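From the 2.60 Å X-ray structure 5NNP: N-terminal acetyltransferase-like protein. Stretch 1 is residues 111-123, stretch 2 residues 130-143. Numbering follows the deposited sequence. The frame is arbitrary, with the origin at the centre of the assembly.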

# COMPACT_ATOMS: atom_id res chain seq x y z
N SER A 111 1.80 28.35 24.38
CA SER A 111 2.62 27.14 24.22
C SER A 111 2.73 26.62 22.79
O SER A 111 1.82 25.98 22.29
N HIS A 112 3.86 26.88 22.14
CA HIS A 112 4.05 26.41 20.78
C HIS A 112 4.11 24.89 20.71
O HIS A 112 3.71 24.30 19.71
N GLN A 113 4.60 24.26 21.78
CA GLN A 113 4.72 22.81 21.80
C GLN A 113 3.34 22.15 21.85
O GLN A 113 3.07 21.16 21.14
N ILE A 114 2.48 22.69 22.69
CA ILE A 114 1.16 22.13 22.85
C ILE A 114 0.37 22.27 21.55
O ILE A 114 -0.31 21.33 21.12
N GLN A 115 0.47 23.43 20.91
CA GLN A 115 -0.25 23.68 19.66
C GLN A 115 0.28 22.80 18.55
O GLN A 115 -0.47 22.32 17.71
N ARG A 116 1.60 22.61 18.55
CA ARG A 116 2.27 21.79 17.54
C ARG A 116 1.78 20.34 17.60
O ARG A 116 1.44 19.76 16.57
N ASP A 117 1.72 19.80 18.81
CA ASP A 117 1.43 18.39 19.01
C ASP A 117 -0.04 18.09 18.81
O ASP A 117 -0.40 17.04 18.27
N LEU A 118 -0.89 19.03 19.21
CA LEU A 118 -2.33 18.91 19.01
C LEU A 118 -2.69 18.89 17.52
O LEU A 118 -3.52 18.11 17.07
N ALA A 119 -2.06 19.78 16.76
CA ALA A 119 -2.36 19.90 15.35
C ALA A 119 -2.06 18.58 14.65
O ALA A 119 -2.82 18.14 13.77
N VAL A 120 -0.95 17.97 15.04
CA VAL A 120 -0.54 16.70 14.47
C VAL A 120 -1.61 15.65 14.79
O VAL A 120 -2.12 14.98 13.91
N LEU A 121 -1.97 15.55 16.07
CA LEU A 121 -2.99 14.61 16.51
C LEU A 121 -4.31 14.82 15.77
O LEU A 121 -4.97 13.86 15.37
N GLN A 122 -4.68 16.08 15.56
CA GLN A 122 -5.95 16.37 14.93
C GLN A 122 -6.02 15.88 13.48
O GLN A 122 -7.04 15.33 13.06
N ILE A 123 -4.96 16.11 12.71
CA ILE A 123 -4.97 15.65 11.33
C ILE A 123 -4.86 14.12 11.30
O ILE A 123 -5.51 13.46 10.49
N GLY A 130 -10.75 21.18 13.35
CA GLY A 130 -9.73 21.40 14.36
C GLY A 130 -8.37 21.73 13.76
O GLY A 130 -7.66 22.58 14.25
N TYR A 131 -8.03 21.05 12.67
CA TYR A 131 -6.70 21.13 12.09
C TYR A 131 -6.55 22.47 11.41
O TYR A 131 -5.50 23.11 11.46
N VAL A 132 -7.63 22.89 10.76
CA VAL A 132 -7.66 24.20 10.16
C VAL A 132 -7.43 25.30 11.20
O VAL A 132 -6.56 26.15 11.04
N GLN A 133 -8.21 25.28 12.27
CA GLN A 133 -8.02 26.25 13.33
C GLN A 133 -6.57 26.27 13.84
O GLN A 133 -5.95 27.33 14.00
N SER A 134 -6.03 25.08 14.08
CA SER A 134 -4.65 24.96 14.55
C SER A 134 -3.64 25.62 13.60
O SER A 134 -2.78 26.39 14.03
N ARG A 135 -3.76 25.32 12.32
CA ARG A 135 -2.81 25.83 11.34
C ARG A 135 -2.94 27.33 11.17
O ARG A 135 -1.94 28.02 10.98
N LEU A 136 -4.18 27.81 11.23
CA LEU A 136 -4.42 29.25 11.14
C LEU A 136 -3.71 29.95 12.29
O LEU A 136 -3.07 30.98 12.13
N ASN A 137 -3.79 29.33 13.46
CA ASN A 137 -3.11 29.80 14.63
C ASN A 137 -1.61 29.77 14.48
O ASN A 137 -0.93 30.75 14.76
N MET A 138 -1.09 28.62 14.08
CA MET A 138 0.34 28.49 13.88
C MET A 138 0.84 29.49 12.84
O MET A 138 1.87 30.13 13.03
N LEU A 139 0.09 29.66 11.76
CA LEU A 139 0.44 30.62 10.72
C LEU A 139 0.44 32.07 11.26
O LEU A 139 1.28 32.90 10.89
N LYS A 140 -0.51 32.37 12.13
CA LYS A 140 -0.57 33.69 12.72
C LYS A 140 0.67 33.95 13.56
O LYS A 140 1.20 35.05 13.60
N ALA A 141 1.14 32.90 14.21
CA ALA A 141 2.28 33.01 15.10
C ALA A 141 3.61 33.10 14.35
O ALA A 141 4.53 33.78 14.79
N ARG A 142 3.70 32.41 13.21
CA ARG A 142 4.95 32.39 12.44
C ARG A 142 4.71 32.48 10.92
O ARG A 142 4.97 31.53 10.17
N PRO A 143 4.25 33.64 10.45
CA PRO A 143 3.89 33.86 9.03
C PRO A 143 5.07 34.15 8.11
O PRO A 143 4.90 34.32 6.90

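Antiparallel helices that pack closely often place small residues at the centre of the contact and let long side chains close over the ends, and this helical pair illustrates the arrangement. The axes of helices 112-123 and 130-141 approach to 8.7 Å and run at 150° to one another. The two stretches bury 592 Å² between them, both sides summed.

Tyr131 is covered most. Its CA-to-CB bond points sideways, but with chi1 t the ring reaches back to the first helix, where CB of Ile123, itself t, sits over one face, 3.5 Å from the ring centroid and almost on its normal, a CH-pi contact. Beside it, Tyr131 CD1 lies 3.1 Å from the backbone O of Ala119. Arg135 NH1 donates to Tyr131 OH at 3.1 Å, tying the ring's far end to its own helix.

Gln115 comes next in area. Pointing toward the second helix with chi1 t and chi2 p, it brings CG to 3.5 Å from Met138 CG and OE1 to 3.5 Å from Asn137 CB, while NE2 donates a weak hydrogen bond to Ser134 OG at 2.9 Å. The serine hydroxyl passes the chain on: Ser134 OG donates to Gln122 OE1 at 2.7 Å. Thus Ser134, rotamer m, is a polar knob seated among Gln115, Leu118, Ala119 and Gln122, and Ala119 CB lies 3.7 Å from Ser134 CB.

Met138, m at chi1, starts sideways and turns inward, setting SD 3.9 Å from Ala119 CB and CE 4.0 Å from Arg116 CA. At the other end Gln122 NE2 lies 3.4 Å from Gly130 CA; an ideal CB on this glycine would clash with that nitrogen. The margin is looser: His112, m, places NE2 over one face of the Arg142 guanidinium, 3.7 Å from NH2.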

# COMPACT_ATOMS: atom_id res chain seq x y z
CB SER A 111 2.08 26.03 25.09
OG SER A 111 2.80 24.85 24.81
CB HIS A 112 5.32 27.01 20.16
CG HIS A 112 5.16 28.45 19.77
ND1 HIS A 112 4.87 29.44 20.68
CD2 HIS A 112 5.22 29.06 18.56
CE1 HIS A 112 4.77 30.60 20.05
NE2 HIS A 112 4.97 30.39 18.77
CB GLN A 113 5.55 22.34 22.98
CG GLN A 113 5.63 20.82 23.09
CD GLN A 113 6.22 20.35 24.41
OE1 GLN A 113 6.21 21.08 25.42
NE2 GLN A 113 6.76 19.13 24.42
CB ILE A 114 0.42 22.78 24.03
CG1 ILE A 114 1.08 22.33 25.35
CG2 ILE A 114 -1.06 22.42 24.02
CD1 ILE A 114 0.51 22.97 26.60
CB GLN A 115 -0.16 25.16 19.24
CG GLN A 115 -0.71 25.47 17.84
CD GLN A 115 -2.23 25.24 17.74
OE1 GLN A 115 -3.01 26.18 17.83
NE2 GLN A 115 -2.65 23.99 17.55
CB ARG A 116 3.78 21.85 17.73
CG ARG A 116 4.59 21.14 16.68
CD ARG A 116 6.07 21.48 16.82
NE ARG A 116 6.54 21.45 18.21
CZ ARG A 116 7.09 20.38 18.79
NH1 ARG A 116 7.24 19.25 18.10
NH2 ARG A 116 7.49 20.43 20.06
CB ASP A 117 1.90 17.96 20.38
CG ASP A 117 3.42 17.92 20.47
OD1 ASP A 117 4.07 17.66 19.44
OD2 ASP A 117 3.97 18.17 21.56
CB LEU A 118 -3.05 20.07 19.70
CG LEU A 118 -4.51 20.26 19.33
CD1 LEU A 118 -5.35 19.14 19.93
CD2 LEU A 118 -4.99 21.62 19.81
CB ALA A 119 -1.55 21.03 14.73
CB VAL A 120 0.84 16.24 15.00
CG1 VAL A 120 1.11 14.84 14.56
CG2 VAL A 120 1.95 17.19 14.53
CB LEU A 121 -3.21 14.74 18.03
CG LEU A 121 -2.11 14.23 18.97
CD1 LEU A 121 -2.28 14.81 20.34
CD2 LEU A 121 -2.11 12.71 19.04
CB GLN A 122 -6.25 17.86 14.98
CG GLN A 122 -6.75 18.34 16.32
CD GLN A 122 -6.71 19.85 16.43
OE1 GLN A 122 -5.71 20.49 16.06
NE2 GLN A 122 -7.79 20.44 16.93
CB ILE A 123 -3.87 16.31 10.47
CG1 ILE A 123 -4.06 15.95 8.99
CG2 ILE A 123 -2.49 15.89 10.92
CD1 ILE A 123 -5.49 16.19 8.44
CB TYR A 131 -6.47 19.98 11.09
CG TYR A 131 -5.07 19.88 10.56
CD1 TYR A 131 -4.00 19.84 11.42
CD2 TYR A 131 -4.83 19.81 9.20
CE1 TYR A 131 -2.71 19.74 10.95
CE2 TYR A 131 -3.54 19.71 8.71
CZ TYR A 131 -2.48 19.68 9.60
OH TYR A 131 -1.19 19.59 9.15
CB VAL A 132 -9.00 24.45 9.45
CG1 VAL A 132 -9.21 25.95 9.16
CG2 VAL A 132 -9.09 23.62 8.19
CB GLN A 133 -8.97 25.97 14.49
CG GLN A 133 -9.07 27.09 15.50
CD GLN A 133 -10.01 26.76 16.64
OE1 GLN A 133 -10.77 25.79 16.57
NE2 GLN A 133 -9.95 27.55 17.70
CB SER A 134 -4.29 23.49 14.73
OG SER A 134 -4.85 23.01 15.93
CB ARG A 135 -2.98 25.14 10.00
CG ARG A 135 -2.49 23.74 10.03
CD ARG A 135 -1.10 23.74 10.64
NE ARG A 135 -0.55 22.40 10.62
CZ ARG A 135 0.73 22.11 10.77
NH1 ARG A 135 1.13 20.83 10.73
NH2 ARG A 135 1.61 23.09 10.95
CB LEU A 136 -5.92 29.56 11.16
CG LEU A 136 -6.38 31.01 11.02
CD1 LEU A 136 -5.71 31.67 9.83
CD2 LEU A 136 -7.89 31.03 10.86
CB ASN A 137 -3.51 28.96 15.81
CG ASN A 137 -4.18 29.75 16.84
OD1 ASN A 137 -5.37 30.04 16.74
ND2 ASN A 137 -3.43 30.14 17.86
CB MET A 138 0.68 27.05 13.49
CG MET A 138 0.19 26.06 14.52
SD MET A 138 0.48 24.31 14.18
CE MET A 138 2.26 24.23 14.43
CB LEU A 139 -0.54 30.49 9.55
CG LEU A 139 -0.45 31.56 8.46
CD1 LEU A 139 0.92 31.56 7.78
CD2 LEU A 139 -1.57 31.39 7.43
CB LYS A 140 -1.83 33.82 13.57
CG LYS A 140 -2.45 35.17 13.54
CD LYS A 140 -3.77 35.16 14.28
CE LYS A 140 -3.64 34.43 15.59
NZ LYS A 140 -4.83 34.61 16.45
CB ALA A 141 2.30 31.86 16.06
CB ARG A 142 5.74 31.12 12.78
CG ARG A 142 6.18 31.01 14.22
CD ARG A 142 7.31 31.98 14.52
NE ARG A 142 7.79 31.87 15.90
CZ ARG A 142 7.41 32.67 16.89
NH1 ARG A 142 6.53 33.64 16.69
NH2 ARG A 142 7.92 32.49 18.11
CB PRO A 143 2.96 35.07 9.10
CG PRO A 143 3.51 35.87 10.27
CD PRO A 143 4.00 34.83 11.28